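PDB 3WEU: L-lysine 6-oxidase from Marinomonas mediterranea, which oxidises the side-chain amine of L-lysine with a cysteine tryptophylquinone cofactor, releasing ammonium and the hydrogen peroxide responsible for its antibacterial activity. Local coordinates for residues E171-T184 against L196-L208. Sequence-based numbering, arbitrary orientation.
Sequences ELLQGSKHFESLGT and LGGYGFAGGNTDL
The ring of F201 is clamped between S176 and F179. S176 CB lies over one face, 3.6 Å from the ring centroid, and F179 CB covers the opposite face; both are CH-pi contacts. The F179 ring turns its own edge to F201 in a T-shaped pair, planes at 87°, while L172 CD2 meets the F201 rim in plane. With CG anti to the backbone N (chi1 178°), the F201 ring extends between S176 and F179.

Polar side chains add bonds to the backbone. S176 OG accepts from A202 N at 2.9 Å in an almost straight bond (178°). N205 OD1 takes L173 N in its carbonyl plane at 2.9 Å, with the amide's ND2 held by D216. Farther along, the edge of Y199 meets S181 OG; E152 binds the hydroxyls of Y199, S181 and T184, gathering three side chains on one carboxylate.

Backbone pairing occurs at two separate sites. T184 N donates to L196 O at 2.8 Å and L196 N to T184 O, joining strands 181-187 and 193-196 of the large mixed sheet. A water donates to L182 O at 2.7 Å and accepts a weak bond from G198 N. At the other site G204 N reaches Q174 O at 3.0 Å, Q174 N returns to G204 O, and S176 N bonds A202 O. There a classic beta bulge sets L173 and Q174 opposite the single G204, where 174-175 pairs with 202-204, the central strand of a small three-stranded antiparallel sheet; the contact thus links both sheets within the LodA N-terminal family region.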
loop_
_atom_site.group_PDB
_atom_site.type_symbol
_atom_site.label_atom_id
_atom_site.label_comp_id
_atom_site.label_asym_id
_atom_site.label_seq_id
_atom_site.Cartn_x
_atom_site.Cartn_y
_atom_site.Cartn_z
ATOM N N GLU A 171 12.444 -19.231 3.131
ATOM C CA GLU A 171 12.499 -17.979 3.805
ATOM C C GLU A 171 11.247 -17.198 3.454
ATOM O O GLU A 171 11.005 -16.845 2.322
ATOM C CB GLU A 171 13.775 -17.252 3.382
ATOM C CG GLU A 171 13.813 -15.815 3.817
ATOM C CD GLU A 171 15.221 -15.260 3.879
ATOM O OE1 GLU A 171 16.164 -15.984 3.463
ATOM O OE2 GLU A 171 15.370 -14.109 4.343
ATOM N N LEU A 172 10.434 -16.911 4.457
ATOM C CA LEU A 172 9.206 -16.161 4.255
ATOM C C LEU A 172 9.493 -14.694 4.023
ATOM O O LEU A 172 10.398 -14.118 4.629
ATOM C CB LEU A 172 8.308 -16.382 5.523
ATOM C CG LEU A 172 7.314 -17.554 5.499
ATOM C CD1 LEU A 172 7.460 -18.589 4.376
ATOM C CD2 LEU A 172 7.055 -18.236 6.818
ATOM N N LEU A 173 8.714 -14.068 3.160
ATOM C CA LEU A 173 8.978 -12.703 2.753
ATOM C C LEU A 173 8.597 -11.612 3.757
ATOM O O LEU A 173 9.071 -10.508 3.658
ATOM C CB LEU A 173 8.279 -12.437 1.423
ATOM C CG LEU A 173 8.653 -13.372 0.269
ATOM C CD1 LEU A 173 7.889 -12.953 -1.005
ATOM C CD2 LEU A 173 10.164 -13.421 0.043
ATOM N N GLN A 174 7.684 -11.907 4.686
ATOM C CA GLN A 174 7.193 -10.927 5.673
ATOM C C GLN A 174 7.061 -11.591 7.060
ATOM O O GLN A 174 6.785 -12.774 7.153
ATOM C CB GLN A 174 5.821 -10.466 5.235
ATOM C CG GLN A 174 5.786 -9.731 3.941
ATOM C CD GLN A 174 6.066 -8.268 4.192
ATOM O OE1 GLN A 174 5.147 -7.480 4.449
ATOM N NE2 GLN A 174 7.336 -7.917 4.214
ATOM N N GLY A 175 7.318 -10.861 8.140
ATOM C CA GLY A 175 7.265 -11.497 9.476
ATOM C C GLY A 175 8.372 -12.480 9.731
ATOM O O GLY A 175 9.503 -12.319 9.218
ATOM N N SER A 176 8.093 -13.492 10.530
ATOM C CA SER A 176 9.082 -14.474 10.894
ATOM C C SER A 176 9.595 -15.181 9.617
ATOM O O SER A 176 8.811 -15.608 8.804
ATOM C CB SER A 176 8.480 -15.524 11.832
ATOM O OG SER A 176 7.887 -14.901 13.004
ATOM N N LYS A 177 10.911 -15.358 9.483
ATOM C CA LYS A 177 11.502 -15.839 8.225
ATOM C C LYS A 177 11.537 -17.343 8.038
ATOM O O LYS A 177 11.300 -17.839 6.894
ATOM C CB LYS A 177 12.924 -15.285 8.094
ATOM C CG LYS A 177 12.936 -13.789 8.070
ATOM C CD LYS A 177 14.129 -13.192 7.346
ATOM C CE LYS A 177 13.764 -11.782 6.895
ATOM N NZ LYS A 177 14.788 -10.796 7.344
ATOM N N HIS A 178 11.860 -18.052 9.120
ATOM C CA HIS A 178 12.218 -19.490 9.071
ATOM C C HIS A 178 11.488 -20.324 10.047
ATOM O O HIS A 178 11.825 -20.352 11.204
ATOM C CB HIS A 178 13.721 -19.700 9.290
ATOM C CG HIS A 178 14.552 -19.133 8.173
ATOM N ND1 HIS A 178 15.283 -17.963 8.297
ATOM C CD2 HIS A 178 14.673 -19.519 6.878
ATOM C CE1 HIS A 178 15.845 -17.674 7.137
ATOM N NE2 HIS A 178 15.486 -18.598 6.259
ATOM N N PHE A 179 10.479 -21.029 9.577
ATOM C CA PHE A 179 9.741 -21.939 10.453
ATOM C C PHE A 179 10.578 -23.175 10.773
ATOM O O PHE A 179 11.141 -23.787 9.886
ATOM C CB PHE A 179 8.427 -22.387 9.800
ATOM C CG PHE A 179 7.723 -23.382 10.609
ATOM C CD1 PHE A 179 6.971 -22.982 11.706
ATOM C CD2 PHE A 179 7.914 -24.733 10.402
ATOM C CE1 PHE A 179 6.400 -23.941 12.543
ATOM C CE2 PHE A 179 7.367 -25.674 11.219
ATOM C CZ PHE A 179 6.592 -25.291 12.297
ATOM N N GLU A 180 10.589 -23.602 12.021
ATOM C CA GLU A 180 11.393 -24.730 12.443
ATOM C C GLU A 180 10.715 -25.717 13.371
ATOM O O GLU A 180 11.090 -26.860 13.404
ATOM C CB GLU A 180 12.649 -24.215 13.157
ATOM C CG GLU A 180 13.770 -23.925 12.184
ATOM C CD GLU A 180 15.005 -23.358 12.886
ATOM O OE1 GLU A 180 16.118 -23.623 12.427
ATOM O OE2 GLU A 180 14.857 -22.654 13.896
ATOM N N SER A 181 9.752 -25.270 14.182
ATOM C CA SER A 181 9.266 -26.067 15.227
ATOM C C SER A 181 7.808 -25.701 15.619
ATOM O O SER A 181 7.441 -24.539 15.631
ATOM C CB SER A 181 10.142 -25.899 16.465
ATOM O OG SER A 181 9.681 -26.704 17.536
ATOM N N LEU A 182 7.099 -26.700 16.079
ATOM C CA LEU A 182 5.788 -26.539 16.723
ATOM C C LEU A 182 5.823 -26.599 18.264
ATOM O O LEU A 182 4.835 -26.361 18.943
ATOM C CB LEU A 182 4.900 -27.601 16.165
ATOM C CG LEU A 182 3.856 -27.200 15.070
ATOM C CD1 LEU A 182 3.762 -25.835 14.427
ATOM C CD2 LEU A 182 3.264 -28.422 14.412
ATOM N N GLY A 183 6.957 -27.012 18.800
ATOM C CA GLY A 183 7.174 -26.989 20.214
ATOM C C GLY A 183 8.102 -28.082 20.688
ATOM O O GLY A 183 8.968 -28.518 19.944
ATOM N N THR A 184 7.929 -28.484 21.939
ATOM C CA THR A 184 8.890 -29.362 22.618
ATOM C C THR A 184 8.151 -30.322 23.541
ATOM O O THR A 184 7.265 -29.903 24.291
ATOM C CB THR A 184 9.870 -28.513 23.463
ATOM O OG1 THR A 184 10.406 -27.405 22.723
ATOM C CG2 THR A 184 10.991 -29.360 24.028
ATOM N N LEU A 196 5.208 -28.340 25.627
ATOM C CA LEU A 196 5.436 -26.966 25.379
ATOM C C LEU A 196 5.131 -26.760 23.913
ATOM O O LEU A 196 5.457 -27.630 23.057
ATOM C CB LEU A 196 6.881 -26.624 25.699
ATOM C CG LEU A 196 7.279 -26.739 27.168
ATOM C CD1 LEU A 196 8.725 -27.088 27.373
ATOM C CD2 LEU A 196 7.093 -25.405 27.829
ATOM N N GLY A 197 4.498 -25.637 23.608
ATOM C CA GLY A 197 4.043 -25.308 22.267
ATOM C C GLY A 197 5.003 -24.396 21.551
ATOM O O GLY A 197 6.174 -24.341 21.858
ATOM N N GLY A 198 4.462 -23.647 20.613
ATOM C CA GLY A 198 5.220 -22.739 19.762
ATOM C C GLY A 198 5.942 -21.593 20.428
ATOM O O GLY A 198 5.824 -21.306 21.663
ATOM N N TYR A 199 6.663 -20.913 19.558
ATOM C CA TYR A 199 7.547 -19.873 19.901
ATOM C C TYR A 199 7.051 -18.478 19.532
ATOM O O TYR A 199 7.744 -17.500 19.836
ATOM C CB TYR A 199 8.886 -20.139 19.245
ATOM C CG TYR A 199 9.566 -21.364 19.743
ATOM C CD1 TYR A 199 9.405 -22.603 19.078
ATOM C CD2 TYR A 199 10.269 -21.345 20.951
ATOM C CE1 TYR A 199 10.029 -23.751 19.567
ATOM C CE2 TYR A 199 10.866 -22.491 21.461
ATOM C CZ TYR A 199 10.751 -23.687 20.775
ATOM O OH TYR A 199 11.377 -24.792 21.256
ATOM N N GLY A 200 5.862 -18.402 18.946
ATOM C CA GLY A 200 5.285 -17.172 18.474
ATOM C C GLY A 200 5.577 -16.799 17.024
ATOM O O GLY A 200 5.290 -15.665 16.585
ATOM N N PHE A 201 6.157 -17.750 16.278
ATOM C CA PHE A 201 6.361 -17.608 14.829
ATOM C C PHE A 201 5.099 -17.089 14.132
ATOM O O PHE A 201 3.983 -17.583 14.349
ATOM C CB PHE A 201 6.718 -18.984 14.209
ATOM C CG PHE A 201 6.904 -18.944 12.720
ATOM C CD1 PHE A 201 5.844 -19.032 11.852
ATOM C CD2 PHE A 201 8.198 -18.788 12.206
ATOM C CE1 PHE A 201 6.067 -18.931 10.449
ATOM C CE2 PHE A 201 8.404 -18.683 10.841
ATOM C CZ PHE A 201 7.350 -18.764 9.981
ATOM N N ALA A 202 5.277 -16.121 13.266
ATOM C CA ALA A 202 4.144 -15.623 12.433
ATOM C C ALA A 202 4.791 -14.895 11.255
ATOM O O ALA A 202 5.432 -13.839 11.408
ATOM C CB ALA A 202 3.239 -14.701 13.233
ATOM N N GLY A 203 4.659 -15.555 10.099
ATOM C CA GLY A 203 5.250 -15.085 8.836
ATOM C C GLY A 203 4.462 -15.549 7.628
ATOM O O GLY A 203 3.610 -16.476 7.692
ATOM N N GLY A 204 4.771 -14.910 6.507
ATOM C CA GLY A 204 4.121 -15.280 5.258
ATOM C C GLY A 204 4.677 -14.500 4.054
ATOM O O GLY A 204 5.653 -13.694 4.163
ATOM N N ASN A 205 4.057 -14.745 2.905
ATOM C CA ASN A 205 4.631 -14.252 1.638
ATOM C C ASN A 205 3.835 -13.189 0.958
ATOM O O ASN A 205 4.192 -12.796 -0.125
ATOM C CB ASN A 205 4.898 -15.434 0.715
ATOM C CG ASN A 205 5.964 -16.358 1.261
ATOM O OD1 ASN A 205 6.998 -15.909 1.803
ATOM N ND2 ASN A 205 5.725 -17.655 1.147
ATOM N N THR A 206 2.808 -12.653 1.621
ATOM C CA THR A 206 2.067 -11.493 1.150
ATOM C C THR A 206 2.100 -10.399 2.196
ATOM O O THR A 206 2.340 -10.646 3.386
ATOM C CB THR A 206 0.582 -11.831 0.818
ATOM O OG1 THR A 206 -0.127 -12.279 1.988
ATOM C CG2 THR A 206 0.557 -12.928 -0.202
ATOM N N ASP A 207 1.867 -9.180 1.752
ATOM C CA ASP A 207 1.896 -8.004 2.581
ATOM C C ASP A 207 0.590 -8.108 3.340
ATOM O O ASP A 207 -0.459 -8.366 2.740
ATOM C CB ASP A 207 1.966 -6.732 1.678
ATOM C CG ASP A 207 2.339 -5.441 2.456
ATOM O OD1 ASP A 207 2.603 -4.401 1.788
ATOM O OD2 ASP A 207 2.387 -5.445 3.721
ATOM N N LEU A 208 0.630 -7.994 4.666
ATOM C CA LEU A 208 -0.647 -7.838 5.417
ATOM C C LEU A 208 -1.250 -6.422 5.163
ATOM O O LEU A 208 -2.460 -6.223 5.376
ATOM C CB LEU A 208 -0.435 -8.071 6.925
ATOM C CG LEU A 208 0.081 -9.429 7.332
ATOM C CD1 LEU A 208 0.365 -9.517 8.831
ATOM C CD2 LEU A 208 -0.931 -10.497 6.922
HETATM O O HOH W 1 2.435 -25.068 18.918
#